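Immunoglobulin-like protein (Pseudomonas aeruginosa, PDB 3N6Y) is of unknown function, but is an immunoglobulin-like beta-sandwich protein related to E-set domains and is probably exported. Local coordinates at residues 63-68 with 92-97; 53-58 with 98-103; 69-74 with 85-90; 118-123 with 132-137. All coordinates share one frame; numbering follows the deposited sequence.

Interaction 1 (63-68 with 92-97); sequences EGDTPL and QKLVPG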
# COMPACT_ATOMS: atom_id res chain seq x y z
N GLU A 63 15.33 11.12 -9.40
CA GLU A 63 14.26 11.85 -10.08
C GLU A 63 13.83 11.23 -11.39
O GLU A 63 12.65 11.30 -11.75
CB GLU A 63 14.68 13.30 -10.35
CG GLU A 63 14.87 14.14 -9.14
CD GLU A 63 13.59 14.38 -8.34
OE1 GLU A 63 12.46 14.19 -8.86
OE2 GLU A 63 13.72 14.78 -7.18
N GLY A 64 14.75 10.64 -12.13
CA GLY A 64 14.43 10.11 -13.46
C GLY A 64 13.97 8.67 -13.46
O GLY A 64 13.85 8.04 -14.52
N ASP A 65 13.71 8.13 -12.27
CA ASP A 65 13.40 6.72 -12.12
C ASP A 65 11.95 6.45 -12.49
O ASP A 65 11.06 7.33 -12.41
CB ASP A 65 13.62 6.23 -10.68
CG ASP A 65 15.09 6.16 -10.29
OD1 ASP A 65 15.96 6.28 -11.18
OD2 ASP A 65 15.36 5.95 -9.09
N THR A 66 11.73 5.24 -12.97
CA THR A 66 10.38 4.71 -13.16
C THR A 66 9.63 4.81 -11.81
O THR A 66 10.14 4.40 -10.78
CB THR A 66 10.44 3.25 -13.63
OG1 THR A 66 11.16 3.17 -14.87
CG2 THR A 66 9.04 2.59 -13.80
N PRO A 67 8.43 5.39 -11.84
CA PRO A 67 7.62 5.50 -10.64
C PRO A 67 7.15 4.15 -10.12
O PRO A 67 7.38 3.08 -10.75
CB PRO A 67 6.44 6.34 -11.13
CG PRO A 67 6.23 5.79 -12.46
CD PRO A 67 7.63 5.70 -13.03
N LEU A 68 6.58 4.18 -8.92
CA LEU A 68 6.02 2.99 -8.36
C LEU A 68 4.61 2.78 -8.90
O LEU A 68 3.88 3.71 -9.16
CB LEU A 68 5.97 3.04 -6.83
CG LEU A 68 7.30 3.22 -6.12
CD1 LEU A 68 7.03 3.22 -4.57
CD2 LEU A 68 8.31 2.12 -6.58
N GLN A 92 2.87 6.26 -8.25
CA GLN A 92 3.49 7.17 -7.29
C GLN A 92 4.91 7.53 -7.74
O GLN A 92 5.79 6.66 -7.77
CB GLN A 92 3.56 6.50 -5.90
CG GLN A 92 4.30 7.31 -4.80
CD GLN A 92 4.50 6.51 -3.48
OE1 GLN A 92 3.59 5.85 -3.01
NE2 GLN A 92 5.71 6.59 -2.89
N LYS A 93 5.14 8.80 -8.07
CA LYS A 93 6.51 9.24 -8.39
C LYS A 93 7.41 9.09 -7.14
O LYS A 93 7.03 9.45 -6.05
CB LYS A 93 6.52 10.70 -8.85
CG LYS A 93 7.92 11.29 -9.13
CD LYS A 93 7.85 12.44 -10.16
CE LYS A 93 9.12 13.29 -10.24
NZ LYS A 93 10.40 12.52 -10.43
N LEU A 94 8.60 8.52 -7.35
CA LEU A 94 9.57 8.41 -6.29
C LEU A 94 10.11 9.78 -5.89
O LEU A 94 10.42 10.62 -6.71
CB LEU A 94 10.72 7.51 -6.77
CG LEU A 94 10.34 6.03 -6.92
CD1 LEU A 94 11.46 5.35 -7.71
CD2 LEU A 94 10.11 5.36 -5.56
N VAL A 95 10.21 10.01 -4.59
CA VAL A 95 10.75 11.26 -4.04
C VAL A 95 12.03 10.92 -3.32
O VAL A 95 11.99 10.34 -2.25
CB VAL A 95 9.74 11.90 -3.07
CG1 VAL A 95 10.32 13.06 -2.36
CG2 VAL A 95 8.44 12.26 -3.83
N PRO A 96 13.19 11.28 -3.89
CA PRO A 96 14.46 10.81 -3.33
C PRO A 96 14.62 11.09 -1.82
O PRO A 96 15.12 10.26 -1.06
CB PRO A 96 15.51 11.58 -4.17
CG PRO A 96 14.83 11.81 -5.50
CD PRO A 96 13.38 12.03 -5.15
N GLY A 97 14.14 12.22 -1.36
CA GLY A 97 14.43 12.63 0.02
C GLY A 97 13.37 12.25 1.00
O GLY A 97 13.47 12.58 2.19
O HOH W 1 10.26 13.31 -7.06
O HOH W 2 9.65 8.09 -10.08
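Two torsions bring Lys-93 to Glu-63: the lysine CG stands anti to its own backbone N (chi1 176°), and after an extended run a bend at chi4 (52°) swings NZ round to the glutamate. Glu-63 is bent too, at chi2 (-65°), which places CD so that the side chains cross at about a right angle. Lys-93 NZ makes a salt bridge to Glu-63 OE1 at 3.1 Å, nearly in line with that oxygen's C-O bond. Glu-63 OE2 rests instead against the ring of Pro-96, 3.4 Å from its CD. One water donates to both Glu-63 OE1 and Leu-94 O; another accepts from Leu-94 N and donates to Asp-65 O. On the buried side Leu-94 CD2 packs 3.6 Å from Leu-68 CG, and both leucines also touch Leu-58 of strand 51-59. Leu-94 CD1 lies 3.5 Å from Thr-66 O. Direct backbone pairing is confined to Leu-68 and Gln-92, with Leu-68 N to Gln-92 O at 2.8 Å and Gln-92 N to Leu-68 O at 2.9 Å. Exposed and water-bridged, the Glu-63 to Lys-93 pair is probably a modest, screened link, whereas the buried Leu-68 and Leu-94 hold the loops against the core.

Interaction 2 (53-58 with 98-103); sequences GMRYQL and APTDVM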
# COMPACT_ATOMS: atom_id res chain seq x y z
N GLY A 53 -1.93 -1.46 5.57
CA GLY A 53 -0.98 -1.59 4.49
C GLY A 53 0.43 -1.75 4.97
O GLY A 53 0.67 -2.41 5.99
N MSE A 54 1.36 -1.19 4.21
CA MSE A 54 2.79 -1.33 4.34
C MSE A 54 3.51 0.04 4.43
O MSE A 54 3.07 1.02 3.78
CB MSE A 54 3.35 -2.15 3.14
CG MSE A 54 3.05 -3.65 3.20
SE MSE A 54 3.84 -4.50 1.66
CE MSE A 54 2.80 -3.66 0.29
N ARG A 55 4.63 0.07 5.16
CA ARG A 55 5.52 1.21 5.20
C ARG A 55 6.92 0.61 5.07
O ARG A 55 7.25 -0.41 5.70
CB ARG A 55 5.38 2.05 6.46
CG ARG A 55 6.28 3.27 6.46
CD ARG A 55 5.85 4.28 7.51
NE ARG A 55 5.94 3.67 8.84
CZ ARG A 55 5.19 4.01 9.88
NH1 ARG A 55 4.29 4.97 9.79
NH2 ARG A 55 5.34 3.37 11.03
N TYR A 56 7.74 1.21 4.24
CA TYR A 56 9.03 0.64 3.85
C TYR A 56 10.01 1.76 3.50
O TYR A 56 9.63 2.93 3.31
CB TYR A 56 8.87 -0.36 2.67
CG TYR A 56 7.84 0.06 1.64
CD1 TYR A 56 6.52 -0.30 1.79
CD2 TYR A 56 8.19 0.86 0.55
CE1 TYR A 56 5.57 0.09 0.88
CE2 TYR A 56 7.25 1.23 -0.36
CZ TYR A 56 5.93 0.87 -0.18
OH TYR A 56 4.95 1.26 -1.05
N GLN A 57 11.28 1.40 3.41
CA GLN A 57 12.35 2.31 3.01
C GLN A 57 12.97 1.80 1.72
O GLN A 57 13.18 0.57 1.55
CB GLN A 57 13.42 2.41 4.09
CG GLN A 57 12.92 2.83 5.45
CD GLN A 57 14.00 2.69 6.50
OE1 GLN A 57 14.95 3.44 6.51
NE2 GLN A 57 13.87 1.67 7.36
N LEU A 58 13.18 2.74 0.78
CA LEU A 58 13.82 2.46 -0.50
C LEU A 58 15.14 3.23 -0.64
O LEU A 58 15.17 4.46 -0.49
CB LEU A 58 12.91 2.87 -1.65
CG LEU A 58 11.56 2.14 -1.76
CD1 LEU A 58 10.65 2.80 -2.85
CD2 LEU A 58 11.80 0.62 -2.02
N ALA A 98 12.33 11.54 0.55
CA ALA A 98 11.36 10.95 1.51
C ALA A 98 11.92 9.73 2.23
O ALA A 98 12.25 8.71 1.60
CB ALA A 98 10.01 10.62 0.79
N PRO A 99 12.05 9.80 3.57
CA PRO A 99 12.68 8.66 4.27
C PRO A 99 11.90 7.31 4.20
O PRO A 99 12.50 6.26 4.20
CB PRO A 99 12.81 9.15 5.71
CG PRO A 99 11.87 10.24 5.85
CD PRO A 99 11.74 10.90 4.51
N THR A 100 10.58 7.39 4.14
CA THR A 100 9.75 6.22 4.03
C THR A 100 8.75 6.40 2.89
O THR A 100 8.38 7.50 2.51
CB THR A 100 8.97 5.91 5.31
OG1 THR A 100 8.13 7.02 5.64
CG2 THR A 100 9.91 5.67 6.48
N ASP A 101 8.31 5.26 2.39
CA ASP A 101 7.27 5.16 1.38
C ASP A 101 6.16 4.27 1.96
O ASP A 101 6.43 3.43 2.77
CB ASP A 101 7.85 4.53 0.11
CG ASP A 101 8.79 5.46 -0.63
OD1 ASP A 101 9.97 5.56 -0.24
OD2 ASP A 101 8.31 6.12 -1.59
N VAL A 102 4.92 4.56 1.61
CA VAL A 102 3.74 3.91 2.17
C VAL A 102 2.84 3.46 1.05
O VAL A 102 2.68 4.12 0.03
CB VAL A 102 2.97 4.89 3.05
CG1 VAL A 102 1.61 4.30 3.52
CG2 VAL A 102 3.81 5.32 4.26
N MSE A 103 2.26 2.30 1.26
CA MSE A 103 1.15 1.80 0.44
C MSE A 103 0.05 1.38 1.41
O MSE A 103 0.14 0.36 2.08
CB MSE A 103 1.54 0.62 -0.45
CG MSE A 103 0.37 0.16 -1.26
SE MSE A 103 0.92 -1.33 -2.40
CE MSE A 103 -0.87 -1.64 -3.15
O HOH W 3 4.71 3.54 -1.89
O HOH W 4 14.27 5.89 6.10
O HOH W 5 12.15 5.30 1.38
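Arg-55 runs out beside Val-102, the two side chains pointing the same way. Its CB lies near Asp-101 O. CG, anti to the backbone N (chi1 -177°), passes Asp-101 O at 3.7 Å and Val-102 CG2 at 3.9 Å, and also approaches Thr-100 CB. CD is 4.0 Å from both Val-102 CG2 and Thr-100 OG1, and there the chain bends at chi3 (61°), which sets NE. The guanidinium then leaves this pair of segments: NE forms a salt bridge with Glu-13, and NH1 donates to Gln-36 O. The strands beneath are antiparallel neighbours in one sheet of the immunoglobulin-like fold, with Met-54 and Met-103, and Tyr-56 and Asp-101, as hydrogen-bonded pairs around the non-hydrogen-bonded pair of Arg-55 and Val-102. Tyr-56, Asp-101 and the selenomethionines Met-54 and Met-103 share the other side of this sheet, and Val-122 of strand 116-124 packs against Tyr-56 and both selenomethionines. In the Tyr-56 conformer modelled here, Asp-101 O lies over the centre of one face of the ring, 3.6 Å from its plane. That same oxygen accepts the backbone bond from Tyr-56 N at 3.0 Å. The carboxylate of Asp-101 is turned almost parallel to the phenol ring, their planes 9° apart, and its OD1 makes a salt bridge with Lys-61. A water accepts from Leu-58 N and lies 2.7 Å from Asp-101 OD1, to which it can donate, while Leu-58 CD1 lies 3.9 Å from Asp-101 CG.

Interaction 3 (69-74 with 85-90); sequences TLLYLT and HDKFEV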
# COMPACT_ATOMS: atom_id res chain seq x y z
N THR A 69 4.25 1.52 -9.05
CA THR A 69 2.85 1.12 -9.28
C THR A 69 2.40 0.39 -8.00
O THR A 69 2.96 -0.67 -7.61
CB THR A 69 2.69 0.19 -10.49
OG1 THR A 69 3.16 0.83 -11.69
CG2 THR A 69 1.20 -0.15 -10.70
N LEU A 70 1.40 0.96 -7.33
CA LEU A 70 0.79 0.32 -6.16
C LEU A 70 -0.44 -0.42 -6.65
O LEU A 70 -1.44 0.22 -7.06
CB LEU A 70 0.37 1.32 -5.07
CG LEU A 70 1.40 2.03 -4.18
CD1 LEU A 70 2.57 2.64 -4.99
CD2 LEU A 70 0.72 3.15 -3.42
N LEU A 71 -0.37 -1.73 -6.61
CA LEU A 71 -1.43 -2.60 -7.15
C LEU A 71 -2.17 -3.18 -5.98
O LEU A 71 -1.64 -3.99 -5.25
CB LEU A 71 -0.84 -3.73 -7.98
CG LEU A 71 -1.91 -4.69 -8.53
CD1 LEU A 71 -2.87 -3.91 -9.52
CD2 LEU A 71 -1.25 -5.90 -9.19
N TYR A 72 -3.40 -2.73 -5.77
CA TYR A 72 -4.25 -3.28 -4.73
C TYR A 72 -5.20 -4.28 -5.36
O TYR A 72 -5.98 -3.91 -6.22
CB TYR A 72 -5.13 -2.18 -4.14
CG TYR A 72 -4.44 -0.96 -3.53
CD1 TYR A 72 -3.88 0.02 -4.31
CD2 TYR A 72 -4.33 -0.84 -2.14
CE1 TYR A 72 -3.24 1.12 -3.75
CE2 TYR A 72 -3.72 0.27 -1.58
CZ TYR A 72 -3.18 1.22 -2.36
OH TYR A 72 -2.58 2.34 -1.77
N LEU A 73 -5.11 -5.54 -4.97
CA LEU A 73 -6.11 -6.52 -5.36
C LEU A 73 -7.11 -6.69 -4.20
O LEU A 73 -6.72 -6.95 -3.05
CB LEU A 73 -5.43 -7.84 -5.67
CG LEU A 73 -4.48 -7.89 -6.86
CD1 LEU A 73 -3.84 -9.35 -6.95
CD2 LEU A 73 -5.20 -7.55 -8.15
N THR A 74 -8.39 -6.61 -4.54
CA THR A 74 -9.47 -6.55 -3.57
C THR A 74 -10.42 -7.71 -3.80
O THR A 74 -10.36 -8.35 -4.85
CB THR A 74 -10.25 -5.23 -3.60
OG1 THR A 74 -11.29 -5.30 -4.58
CG2 THR A 74 -9.34 -4.05 -3.96
N HIS A 85 -14.66 -2.80 -8.60
CA HIS A 85 -13.22 -2.60 -8.59
C HIS A 85 -12.58 -3.80 -7.87
O HIS A 85 -12.52 -3.85 -6.61
CB HIS A 85 -12.90 -1.27 -7.92
CG HIS A 85 -13.71 -0.14 -8.43
ND1 HIS A 85 -13.27 0.73 -9.41
CD2 HIS A 85 -14.97 0.25 -8.11
CE1 HIS A 85 -14.21 1.62 -9.65
NE2 HIS A 85 -15.26 1.34 -8.90
N ASP A 86 -12.05 -4.73 -8.66
CA ASP A 86 -11.29 -5.88 -8.12
C ASP A 86 -9.80 -5.56 -8.01
O ASP A 86 -9.04 -6.28 -7.33
CB ASP A 86 -11.50 -7.09 -9.05
CG ASP A 86 -12.96 -7.50 -9.09
OD1 ASP A 86 -13.39 -8.07 -8.06
OD2 ASP A 86 -13.64 -7.24 -10.11
N LYS A 87 -9.38 -4.52 -8.70
CA LYS A 87 -8.05 -3.96 -8.46
C LYS A 87 -8.12 -2.47 -8.50
O LYS A 87 -8.97 -1.89 -9.18
CB LYS A 87 -7.03 -4.45 -9.47
CG LYS A 87 -7.20 -3.90 -10.88
CD LYS A 87 -5.98 -4.29 -11.70
CE LYS A 87 -6.01 -3.85 -13.17
NZ LYS A 87 -5.61 -2.42 -13.46
N PHE A 88 -7.23 -1.85 -7.74
CA PHE A 88 -6.92 -0.43 -7.92
C PHE A 88 -5.43 -0.33 -8.26
O PHE A 88 -4.61 -1.09 -7.70
CB PHE A 88 -7.15 0.33 -6.62
CG PHE A 88 -8.58 0.35 -6.20
CD1 PHE A 88 -9.50 1.10 -6.91
CD2 PHE A 88 -9.00 -0.34 -5.08
CE1 PHE A 88 -10.83 1.12 -6.51
CE2 PHE A 88 -10.35 -0.31 -4.68
CZ PHE A 88 -11.23 0.42 -5.40
N GLU A 89 -5.08 0.59 -9.14
CA GLU A 89 -3.68 0.89 -9.48
C GLU A 89 -3.38 2.38 -9.29
O GLU A 89 -4.09 3.25 -9.81
CB GLU A 89 -3.40 0.46 -10.91
CG GLU A 89 -2.97 -0.97 -10.99
CD GLU A 89 -2.45 -1.37 -12.38
OE1 GLU A 89 -2.82 -2.46 -12.83
OE2 GLU A 89 -1.70 -0.58 -13.01
N VAL A 90 -2.35 2.66 -8.52
CA VAL A 90 -1.98 4.02 -8.17
C VAL A 90 -0.54 4.19 -8.60
O VAL A 90 0.28 3.34 -8.25
CB VAL A 90 -2.16 4.31 -6.66
CG1 VAL A 90 -1.58 5.68 -6.31
CG2 VAL A 90 -3.63 4.25 -6.27
O HOH W 6 -11.69 -9.68 -6.80
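From Leu-70 opposite Val-90 to Leu-73 opposite Lys-87, strands 69-74 and 87-90 run antiparallel, their axes approaching to 4.7 Å with directions at 168°, and backbone bonds join Leu-70 to Val-90 and Tyr-72 to Phe-88. At the far end Thr-74 holds the corner where the second chain turns at Asp-86. Thr-74 N donates to Asp-86 O at 2.9 Å from well above the carbonyl plane, whereas Thr-74 OG1 reaches His-85 O at 2.8 Å in the plane, on a lone pair. The same hydroxyl is bonded to Gly-76 N. The threonine's other branch, CG2, is anti to the carbonyl carbon and sits against the Phe-88 ring, 3.9 Å from CD2. Tyr-72 and Phe-88 share that side of the sheet and cross at about a right angle: Tyr-72 CD1 lies 4.0 Å from Phe-88 CB, and Phe-88 O comes up to the edge of the tyrosine ring, 3.6 Å from CD1. Further out, Tyr-72 CE1 touches Val-90 CG2 at 4.0 Å, and the phenol OH is bonded to Ala-104 O on the facing sheet. The opposite side carries Leu-71, Leu-73, Lys-87 and Glu-89. Here Leu-73 CD2 packs 3.8 Å from Lys-87 CB, and in the lysine conformer modelled Lys-87 NZ forms a salt bridge with Glu-89 OE1 from above the carboxylate plane. With an apolar and aromatic side and a side mixing leucines with an ion pair, these are neighbouring antiparallel strands within one sheet of an immunoglobulin-like beta sandwich.

Interaction 4 (118-123 with 132-137); sequences WRLMVF and KSFDVR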
# COMPACT_ATOMS: atom_id res chain seq x y z
N TRP A 118 -7.23 -9.03 0.67
CA TRP A 118 -6.73 -7.88 -0.03
C TRP A 118 -5.21 -8.08 -0.10
O TRP A 118 -4.53 -8.33 0.93
CB TRP A 118 -7.00 -6.62 0.77
CG TRP A 118 -8.43 -6.24 0.88
CD1 TRP A 118 -9.45 -6.93 1.49
CD2 TRP A 118 -8.99 -5.03 0.42
NE1 TRP A 118 -10.61 -6.19 1.41
CE2 TRP A 118 -10.35 -5.03 0.76
CE3 TRP A 118 -8.47 -3.95 -0.26
CZ2 TRP A 118 -11.20 -3.98 0.42
CZ3 TRP A 118 -9.30 -2.89 -0.63
CH2 TRP A 118 -10.65 -2.92 -0.26
N ARG A 119 -4.71 -8.07 -1.31
CA ARG A 119 -3.30 -8.27 -1.57
C ARG A 119 -2.76 -6.95 -2.11
O ARG A 119 -3.19 -6.48 -3.16
CB ARG A 119 -3.11 -9.46 -2.56
CG ARG A 119 -1.67 -9.67 -3.05
CD ARG A 119 -1.54 -10.88 -4.00
NE ARG A 119 -0.18 -11.38 -4.17
CZ ARG A 119 0.16 -12.37 -4.99
NH1 ARG A 119 -0.76 -12.98 -5.75
NH2 ARG A 119 1.43 -12.80 -5.04
N LEU A 120 -1.82 -6.34 -1.38
CA LEU A 120 -1.22 -5.05 -1.70
C LEU A 120 0.20 -5.30 -2.17
O LEU A 120 0.99 -5.98 -1.48
CB LEU A 120 -1.19 -4.17 -0.44
CG LEU A 120 -2.48 -3.34 -0.19
CD1 LEU A 120 -3.75 -4.20 -0.16
CD2 LEU A 120 -2.36 -2.60 1.11
N MSE A 121 0.50 -4.85 -3.36
CA MSE A 121 1.76 -5.13 -4.04
C MSE A 121 2.34 -3.85 -4.56
O MSE A 121 1.67 -3.11 -5.28
CB MSE A 121 1.50 -6.14 -5.20
CG MSE A 121 0.82 -7.40 -4.75
SE MSE A 121 0.40 -8.52 -6.31
CE MSE A 121 2.09 -9.53 -6.34
N VAL A 122 3.59 -3.58 -4.18
CA VAL A 122 4.35 -2.47 -4.70
C VAL A 122 5.34 -2.93 -5.77
O VAL A 122 6.22 -3.73 -5.50
CB VAL A 122 5.23 -1.75 -3.61
CG1 VAL A 122 5.86 -0.48 -4.23
CG2 VAL A 122 4.43 -1.43 -2.42
N PHE A 123 5.16 -2.38 -6.98
CA PHE A 123 6.03 -2.68 -8.11
C PHE A 123 6.79 -1.44 -8.57
O PHE A 123 6.28 -0.28 -8.48
CB PHE A 123 5.20 -3.11 -9.32
CG PHE A 123 4.56 -4.45 -9.18
CD1 PHE A 123 3.29 -4.63 -8.61
CD2 PHE A 123 5.20 -5.55 -9.64
CE1 PHE A 123 2.72 -5.90 -8.49
CE2 PHE A 123 4.64 -6.84 -9.50
CZ PHE A 123 3.40 -6.99 -8.94
N LYS A 132 2.04 -7.73 0.69
CA LYS A 132 1.40 -8.33 1.83
C LYS A 132 -0.06 -8.60 1.54
O LYS A 132 -0.74 -7.76 0.90
CB LYS A 132 1.49 -7.43 3.07
CG LYS A 132 1.58 -8.22 4.36
CD LYS A 132 2.99 -8.86 4.55
CE LYS A 132 3.05 -9.72 5.73
NZ LYS A 132 4.28 -10.55 5.84
N SER A 133 -0.49 -9.77 2.06
CA SER A 133 -1.90 -10.23 1.96
C SER A 133 -2.57 -10.00 3.30
O SER A 133 -2.06 -10.51 4.33
CB SER A 133 -1.97 -11.70 1.55
OG SER A 133 -1.58 -11.81 0.19
N PHE A 134 -3.69 -9.27 3.30
CA PHE A 134 -4.50 -9.02 4.50
C PHE A 134 -5.88 -9.68 4.43
O PHE A 134 -6.49 -9.69 3.36
CB PHE A 134 -4.71 -7.55 4.71
CG PHE A 134 -3.44 -6.80 4.83
CD1 PHE A 134 -2.87 -6.56 6.06
CD2 PHE A 134 -2.82 -6.26 3.67
CE1 PHE A 134 -1.70 -5.86 6.16
CE2 PHE A 134 -1.64 -5.57 3.77
CZ PHE A 134 -1.09 -5.37 5.01
N ASP A 135 -6.33 -10.19 5.57
CA ASP A 135 -7.63 -10.85 5.73
C ASP A 135 -8.52 -9.87 6.48
O ASP A 135 -8.27 -9.59 7.66
CB ASP A 135 -7.44 -12.15 6.54
CG ASP A 135 -8.74 -12.81 6.90
OD1 ASP A 135 -9.59 -12.96 6.00
OD2 ASP A 135 -8.92 -13.19 8.09
N VAL A 136 -9.54 -9.36 5.79
CA VAL A 136 -10.46 -8.36 6.31
C VAL A 136 -11.70 -9.13 6.74
O VAL A 136 -12.34 -9.82 5.96
CB VAL A 136 -10.78 -7.30 5.26
CG1 VAL A 136 -11.95 -6.39 5.69
CG2 VAL A 136 -9.50 -6.50 4.93
N ARG A 137 -12.03 -9.04 8.02
CA ARG A 137 -13.24 -9.69 8.50
C ARG A 137 -13.80 -9.00 9.71
O ARG A 137 -13.17 -8.12 10.30
CB ARG A 137 -13.01 -11.17 8.78
CG ARG A 137 -12.21 -11.49 10.02
CD ARG A 137 -11.88 -12.99 10.01
NE ARG A 137 -11.42 -13.48 11.30
CZ ARG A 137 -10.73 -14.61 11.47
NH1 ARG A 137 -10.44 -15.35 10.41
NH2 ARG A 137 -10.35 -14.99 12.68
OXT ARG A 137 -14.93 -9.34 10.08
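Trp-118 O is met by three groups of the neighbouring strand. Phe-134 N donates to it at 2.7 Å, nearly straight at 175°; Ser-133 CA adds a C-H contact at 3.4 Å; and the edge of the Phe-134 ring brings CD2 to 3.8 Å. The bond is returned by Trp-118 N to Phe-134 O, and the next rung joins Leu-120 N to Lys-132 O at 2.9 Å. These are the two antiparallel strands of the hairpin 116-124 and 127-136. On the largely apolar face with Trp-118, Leu-120 and Phe-134, the indole's CG is anti to the carbonyl carbon (chi1 -68°), and Val-136 CG2 meets the pyrrole atoms, 3.5 Å from Trp-118 CD1, while NE1 donates to Val-114 O. Leu-120 and Phe-134 cross at about a right angle, with Leu-120 CD2 at 4.1 Å from Phe-134 CE2, and Phe-52 completes an edge-to-face pair with that phenyl ring. On the other face Ser-133 OG lies 3.9 Å from Arg-119 CB, and its hydroxyl is bonded to Glu-117. The N-H and C=O groups of Trp-118, Leu-120, Lys-132 and Phe-134 are thus paired, and the indole N-H has its carbonyl, consistent with their place beside the apolar core.

Interactions 3 and 4 belong to one sheet, in which strands 68-74 and 116-124 are neighbours: Thr-69 N and Leu-71 N probably bond to Phe-123 O and Met-121 O. Interaction 2 lies in the facing sheet, and its Met-103 reaches across to Leu-70, Tyr-72 and Val-122, so the three meet in the hydrophobic core. Interaction 4 keeps much of its contact buried, interaction 3 sits nearer the surface with a mixed leucine and charged side outward, and interaction 2 mixes buried and exposed residues. Interaction 1 continues the strand pair of interaction 3 into loops at one end of the sandwich, where ion pair and water bridges replace the ladder; its Gln-92 NE2 lies close to Asp-101 OD2 of interaction 2.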